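Local coordinates for protein CheQ (Campylobacter jejuni subsp. jejuni, PDB 6A51) that is a regulator that, together with CheP, specifically controls transcription of the core chemotaxis operon cheVAW, at residues G84-S89 against V125-F130; S93-A98 against Q140-E145. All coordinates share one frame; numbering follows the deposited sequence.

Contact 1 (G84-S89 against V125-F130)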
loop_
_atom_site.group_PDB
_atom_site.type_symbol
_atom_site.label_atom_id
_atom_site.label_comp_id
_atom_site.label_asym_id
_atom_site.label_seq_id
_atom_site.Cartn_x
_atom_site.Cartn_y
_atom_site.Cartn_z
ATOM N N GLY A 84 3.390 7.655 0.537
ATOM C CA GLY A 84 2.343 7.377 -0.427
ATOM C C GLY A 84 2.104 5.912 -0.721
ATOM O O GLY A 84 1.190 5.592 -1.498
ATOM N N PHE A 85 2.881 5.004 -0.143
ATOM C CA PHE A 85 2.716 3.614 -0.528
ATOM C C PHE A 85 1.748 2.897 0.390
ATOM O O PHE A 85 1.508 3.300 1.533
ATOM C CB PHE A 85 4.055 2.885 -0.548
ATOM C CG PHE A 85 4.866 3.180 -1.773
ATOM C CD1 PHE A 85 5.675 4.316 -1.823
ATOM C CD2 PHE A 85 4.794 2.349 -2.894
ATOM C CE1 PHE A 85 6.426 4.602 -2.958
ATOM C CE2 PHE A 85 5.546 2.629 -4.041
ATOM C CZ PHE A 85 6.367 3.758 -4.070
ATOM N N VAL A 86 1.166 1.831 -0.152
ATOM C CA VAL A 86 0.402 0.856 0.609
ATOM C C VAL A 86 0.822 -0.519 0.109
ATOM O O VAL A 86 1.372 -0.664 -0.985
ATOM C CB VAL A 86 -1.123 1.038 0.453
ATOM C CG1 VAL A 86 -1.525 2.475 0.702
ATOM C CG2 VAL A 86 -1.565 0.586 -0.927
ATOM N N LEU A 87 0.590 -1.532 0.936
ATOM C CA LEU A 87 0.807 -2.901 0.490
ATOM C C LEU A 87 -0.033 -3.175 -0.754
ATOM O O LEU A 87 -1.187 -2.745 -0.848
ATOM C CB LEU A 87 0.425 -3.867 1.603
ATOM C CG LEU A 87 1.378 -4.974 1.996
ATOM C CD1 LEU A 87 2.781 -4.438 2.036
ATOM C CD2 LEU A 87 0.952 -5.434 3.362
ATOM N N ALA A 88 0.551 -3.880 -1.726
ATOM C CA ALA A 88 -0.177 -4.144 -2.968
ATOM C C ALA A 88 -1.427 -4.976 -2.716
ATOM O O ALA A 88 -2.486 -4.697 -3.293
ATOM C CB ALA A 88 0.731 -4.839 -3.976
ATOM N N SER A 89 -1.319 -6.016 -1.873
ATOM C CA SER A 89 -2.495 -6.798 -1.480
ATOM C C SER A 89 -3.591 -5.919 -0.879
ATOM O O SER A 89 -4.783 -6.162 -1.103
ATOM C CB SER A 89 -2.097 -7.870 -0.469
ATOM O OG SER A 89 -1.350 -7.278 0.588
ATOM N N VAL A 125 2.309 -0.509 -3.716
ATOM C CA VAL A 125 1.714 0.338 -4.745
ATOM C C VAL A 125 1.673 1.759 -4.207
ATOM O O VAL A 125 1.396 1.970 -3.021
ATOM C CB VAL A 125 0.287 -0.117 -5.126
ATOM C CG1 VAL A 125 -0.343 0.887 -6.054
ATOM C CG2 VAL A 125 0.295 -1.467 -5.773
ATOM N N ASN A 126 1.941 2.740 -5.068
ATOM C CA ASN A 126 1.896 4.131 -4.629
ATOM C C ASN A 126 0.467 4.618 -4.793
ATOM O O ASN A 126 0.066 5.090 -5.861
ATOM C CB ASN A 126 2.866 5.006 -5.404
ATOM C CG ASN A 126 3.015 6.377 -4.764
ATOM O OD1 ASN A 126 2.025 6.999 -4.370
ATOM N ND2 ASN A 126 4.245 6.834 -4.620
ATOM N N LEU A 127 -0.304 4.509 -3.706
ATOM C CA LEU A 127 -1.712 4.889 -3.754
ATOM C C LEU A 127 -1.856 6.394 -3.897
ATOM O O LEU A 127 -2.771 6.877 -4.575
ATOM C CB LEU A 127 -2.426 4.407 -2.494
ATOM C CG LEU A 127 -3.934 4.615 -2.395
ATOM C CD1 LEU A 127 -4.557 4.075 -3.637
ATOM C CD2 LEU A 127 -4.470 3.865 -1.201
ATOM N N LYS A 128 -0.950 7.145 -3.267
ATOM C CA LYS A 128 -1.021 8.600 -3.304
ATOM C C LYS A 128 -0.949 9.112 -4.733
ATOM O O LYS A 128 -1.738 9.977 -5.127
ATOM C CB LYS A 128 0.100 9.202 -2.461
ATOM C CG LYS A 128 -0.009 10.705 -2.263
ATOM C CD LYS A 128 1.249 11.272 -1.620
ATOM C CE LYS A 128 1.029 12.682 -1.094
ATOM N NZ LYS A 128 0.999 13.687 -2.199
ATOM N N LYS A 129 -0.020 8.577 -5.537
ATOM C CA LYS A 129 0.085 9.043 -6.916
ATOM C C LYS A 129 -1.132 8.634 -7.727
ATOM O O LYS A 129 -1.569 9.380 -8.614
ATOM C CB LYS A 129 1.361 8.524 -7.580
ATOM C CG LYS A 129 2.604 9.154 -7.000
ATOM C CD LYS A 129 3.872 8.737 -7.727
ATOM C CE LYS A 129 5.076 9.385 -7.043
ATOM N NZ LYS A 129 6.355 9.234 -7.790
ATOM N N PHE A 130 -1.709 7.478 -7.428
ATOM C CA PHE A 130 -2.895 7.062 -8.166
ATOM C C PHE A 130 -4.062 8.009 -7.890
ATOM O O PHE A 130 -4.754 8.452 -8.815
ATOM C CB PHE A 130 -3.233 5.632 -7.795
ATOM C CG PHE A 130 -4.264 5.012 -8.657
ATOM C CD1 PHE A 130 -4.125 5.009 -10.034
ATOM C CD2 PHE A 130 -5.371 4.393 -8.092
ATOM C CE1 PHE A 130 -5.084 4.393 -10.843
ATOM C CE2 PHE A 130 -6.337 3.792 -8.891
ATOM C CZ PHE A 130 -6.193 3.792 -10.270
#
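Gly84 O is approached by two backbone amides at the start of helix 127-134. Lys128 N lies in the carbonyl plane, on a lone pair, 3.2 Å from Gly84 O, with an N-H...O angle of 172°. Leu127 N also reaches Gly84 O, at 2.9 Å, but the bent geometry makes this bond weak. The third amide of the helix, Lys129 N, is taken by Asn126 OD1 at 2.8 Å, a capping bond from Asn126, which sits at the N-cap position. A chi1 of -169° puts Asn126 CG anti to the backbone N; OD1 then reaches Lys129 N. The same side chain meets the Phe85 ring: Asn126 CB sits over one face, 4.0 Å from the centroid, while Asn126 ND2 lies 3.5 Å from Phe85 CE1. Phe85 and Asn126 form a non-hydrogen-bonded antiparallel pair; the next pair, Val86 with Val125, is hydrogen-bonded in both directions, Val86 N to Val125 O and Val125 N to Val86 O each measuring 2.9 Å. The fold here is a three-stranded antiparallel sheet in the order 85-87, 122-126, 116-119, and both paired strands run directly into helices. On the face bearing Val86 and Val125, Val86 CG1 rests 3.8 Å from Leu127 CD2, and Phe91 touches all three side chains.

Contact 2 (S93-A98 against Q140-E145)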
loop_
_atom_site.group_PDB
_atom_site.type_symbol
_atom_site.label_atom_id
_atom_site.label_comp_id
_atom_site.label_asym_id
_atom_site.label_seq_id
_atom_site.Cartn_x
_atom_site.Cartn_y
_atom_site.Cartn_z
ATOM N N SER A 93 -7.279 -5.345 -2.223
ATOM C CA SER A 93 -8.411 -5.450 -1.309
ATOM C C SER A 93 -9.266 -4.184 -1.365
ATOM O O SER A 93 -10.467 -4.238 -1.639
ATOM C CB SER A 93 -7.882 -5.715 0.113
ATOM O OG SER A 93 -8.909 -5.703 1.095
ATOM N N PHE A 94 -8.637 -3.028 -1.152
ATOM C CA PHE A 94 -9.339 -1.749 -1.130
ATOM C C PHE A 94 -10.120 -1.506 -2.424
ATOM O O PHE A 94 -11.308 -1.175 -2.390
ATOM C CB PHE A 94 -8.304 -0.650 -0.881
ATOM C CG PHE A 94 -8.872 0.728 -0.725
ATOM C CD1 PHE A 94 -9.833 1.000 0.223
ATOM C CD2 PHE A 94 -8.368 1.780 -1.473
ATOM C CE1 PHE A 94 -10.323 2.289 0.386
ATOM C CE2 PHE A 94 -8.854 3.066 -1.312
ATOM C CZ PHE A 94 -9.841 3.317 -0.385
ATOM N N THR A 95 -9.476 -1.684 -3.577
ATOM C CA THR A 95 -10.071 -1.278 -4.839
ATOM C C THR A 95 -10.883 -2.374 -5.494
ATOM O O THR A 95 -11.550 -2.105 -6.495
ATOM C CB THR A 95 -8.999 -0.843 -5.850
ATOM O OG1 THR A 95 -8.181 -1.974 -6.185
ATOM C CG2 THR A 95 -8.133 0.266 -5.306
ATOM N N GLY A 96 -10.806 -3.605 -4.999
ATOM C CA GLY A 96 -11.407 -4.699 -5.729
ATOM C C GLY A 96 -10.677 -5.114 -6.985
ATOM O O GLY A 96 -11.175 -5.966 -7.721
ATOM N N LEU A 97 -9.525 -4.527 -7.279
ATOM C CA LEU A 97 -8.757 -4.950 -8.441
ATOM C C LEU A 97 -8.231 -6.362 -8.223
ATOM O O LEU A 97 -7.839 -6.721 -7.110
ATOM C CB LEU A 97 -7.602 -3.976 -8.675
ATOM C CG LEU A 97 -6.648 -4.230 -9.833
ATOM C CD1 LEU A 97 -7.329 -3.845 -11.129
ATOM C CD2 LEU A 97 -5.375 -3.433 -9.637
ATOM N N ALA A 98 -8.221 -7.167 -9.283
ATOM C CA ALA A 98 -7.724 -8.544 -9.173
ATOM C C ALA A 98 -6.204 -8.549 -9.069
ATOM O O ALA A 98 -5.535 -7.883 -9.869
ATOM C CB ALA A 98 -8.158 -9.358 -10.377
ATOM N N GLN A 140 -11.268 9.327 -0.097
ATOM C CA GLN A 140 -12.335 8.673 -0.827
ATOM C C GLN A 140 -12.048 7.188 -0.982
ATOM O O GLN A 140 -10.899 6.771 -1.163
ATOM C CB GLN A 140 -12.506 9.321 -2.198
ATOM C CG GLN A 140 -13.643 10.320 -2.244
ATOM C CD GLN A 140 -13.455 11.317 -3.334
ATOM O OE1 GLN A 140 -12.435 12.007 -3.378
ATOM N NE2 GLN A 140 -14.429 11.403 -4.246
ATOM N N HIS A 141 -13.099 6.385 -0.891
ATOM C CA HIS A 141 -12.995 4.967 -1.175
ATOM C C HIS A 141 -13.240 4.786 -2.666
ATOM O O HIS A 141 -14.361 4.971 -3.138
ATOM C CB HIS A 141 -13.982 4.160 -0.336
ATOM C CG HIS A 141 -13.660 2.697 -0.280
ATOM N ND1 HIS A 141 -13.618 1.984 0.902
ATOM C CD2 HIS A 141 -13.352 1.813 -1.264
ATOM C CE1 HIS A 141 -13.304 0.725 0.643
ATOM N NE2 HIS A 141 -13.136 0.596 -0.663
ATOM N N ILE A 142 -12.196 4.443 -3.404
ATOM C CA ILE A 142 -12.290 4.198 -4.838
ATOM C C ILE A 142 -12.452 2.705 -5.069
ATOM O O ILE A 142 -11.975 1.881 -4.289
ATOM C CB ILE A 142 -11.055 4.749 -5.586
ATOM C CG1 ILE A 142 -9.786 4.060 -5.093
ATOM C CG2 ILE A 142 -10.912 6.247 -5.342
ATOM C CD1 ILE A 142 -8.517 4.526 -5.780
ATOM N N TYR A 143 -13.143 2.347 -6.144
ATOM C CA TYR A 143 -13.113 0.995 -6.672
ATOM C C TYR A 143 -12.720 1.045 -8.140
ATOM O O TYR A 143 -12.932 2.054 -8.823
ATOM C CB TYR A 143 -14.455 0.272 -6.538
ATOM C CG TYR A 143 -15.627 0.869 -7.315
ATOM C CD1 TYR A 143 -16.447 1.836 -6.738
ATOM C CD2 TYR A 143 -15.936 0.436 -8.599
ATOM C CE1 TYR A 143 -17.531 2.357 -7.415
ATOM C CE2 TYR A 143 -17.021 0.959 -9.291
ATOM C CZ TYR A 143 -17.808 1.919 -8.696
ATOM O OH TYR A 143 -18.885 2.438 -9.369
ATOM N N ILE A 144 -12.146 -0.064 -8.609
ATOM C CA ILE A 144 -11.695 -0.226 -9.983
ATOM C C ILE A 144 -12.428 -1.424 -10.555
ATOM O O ILE A 144 -12.449 -2.494 -9.946
ATOM C CB ILE A 144 -10.170 -0.434 -10.079
ATOM C CG1 ILE A 144 -9.417 0.716 -9.428
ATOM C CG2 ILE A 144 -9.732 -0.566 -11.540
ATOM C CD1 ILE A 144 -7.917 0.469 -9.313
ATOM N N GLU A 145 -12.987 -1.260 -11.742
ATOM C CA GLU A 145 -13.916 -2.256 -12.234
ATOM C C GLU A 145 -13.939 -2.163 -13.745
ATOM O O GLU A 145 -13.767 -1.083 -14.307
ATOM C CB GLU A 145 -15.309 -2.000 -11.667
ATOM C CG GLU A 145 -16.127 -3.184 -11.324
ATOM C CD GLU A 145 -17.473 -2.752 -10.765
ATOM O OE1 GLU A 145 -18.179 -1.996 -11.480
ATOM O OE2 GLU A 145 -17.806 -3.136 -9.611
HETATM O O HOH W 1 -12.207 -5.411 -10.528
#
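His141 and Phe94 meet tip to tip, with Phe94 CE1 3.2 Å above the plane of the imidazole, over its centre. The two ring planes are oblique, inclined at 38°. Alongside, His141 NE2 donates to Phe94 O at 3.1 Å; the N-H...O angle of 142° shows a bent bond, and the acceptor stands out of the ring plane. Thr95 O, one residue after Phe94 O, accepts from Ile144 N at 3.0 Å, a much straighter bond and in the carbonyl plane. Ile144 CD1 lies 3.9 Å from Thr95 CB, the two side chains pointing the same way, and Ile144 CG2 meets Leu97 CD1 at 4.1 Å. A water donates to both Gly96 O and Ile144 O, bridging the backbones.

Further out, Thr95 OG1 stands between the backbone N and the carbonyl carbon (chi1 65°) and accepts from Leu97 N at 3.1 Å, an ST turn, while also bonding Phe91 O. Gly96, with positive phi, is the first residue beyond helix 88-95, and the chain goes on beside the strand to Leu97. Tyr170 stacks on the His141 ring, and the backbones of Tyr143 and Glu145 bond to Gly168 and Cys166, pairing 142-146 with strand 165-169, while the Ile144 N-H is spent on Thr95 O. Two carbonyls of the last helical turn are thereby supplied with N-H donors, and the negative end of the helix dipole would be expected to favour a proton on His141 NE2.

How the contacts relate
From the N terminus, segment 84-89 comes first and passes into helix 88-95, whose C-terminal end supplies segment 93-98. Contact 1 then closes a loop of 35 intervening residues when 125-130 returns beside 84-89. Contact 2 closes one of 41 residues when 140-145 reaches 93-98. The four segments alternate along the chain, so the two closures cross. Contact 1 pairs strand 85-87 with 122-126 and ties the residue just before 85-87 to the start of helix 127-134; contact 2 fastens the far end of helix 88-95 to the sheet containing 142-146. Their centres are 12 Å apart, yet they touch: Phe130 CE2 packs 3.7 Å from Ile144 CD1 and also against Ile142 CD1.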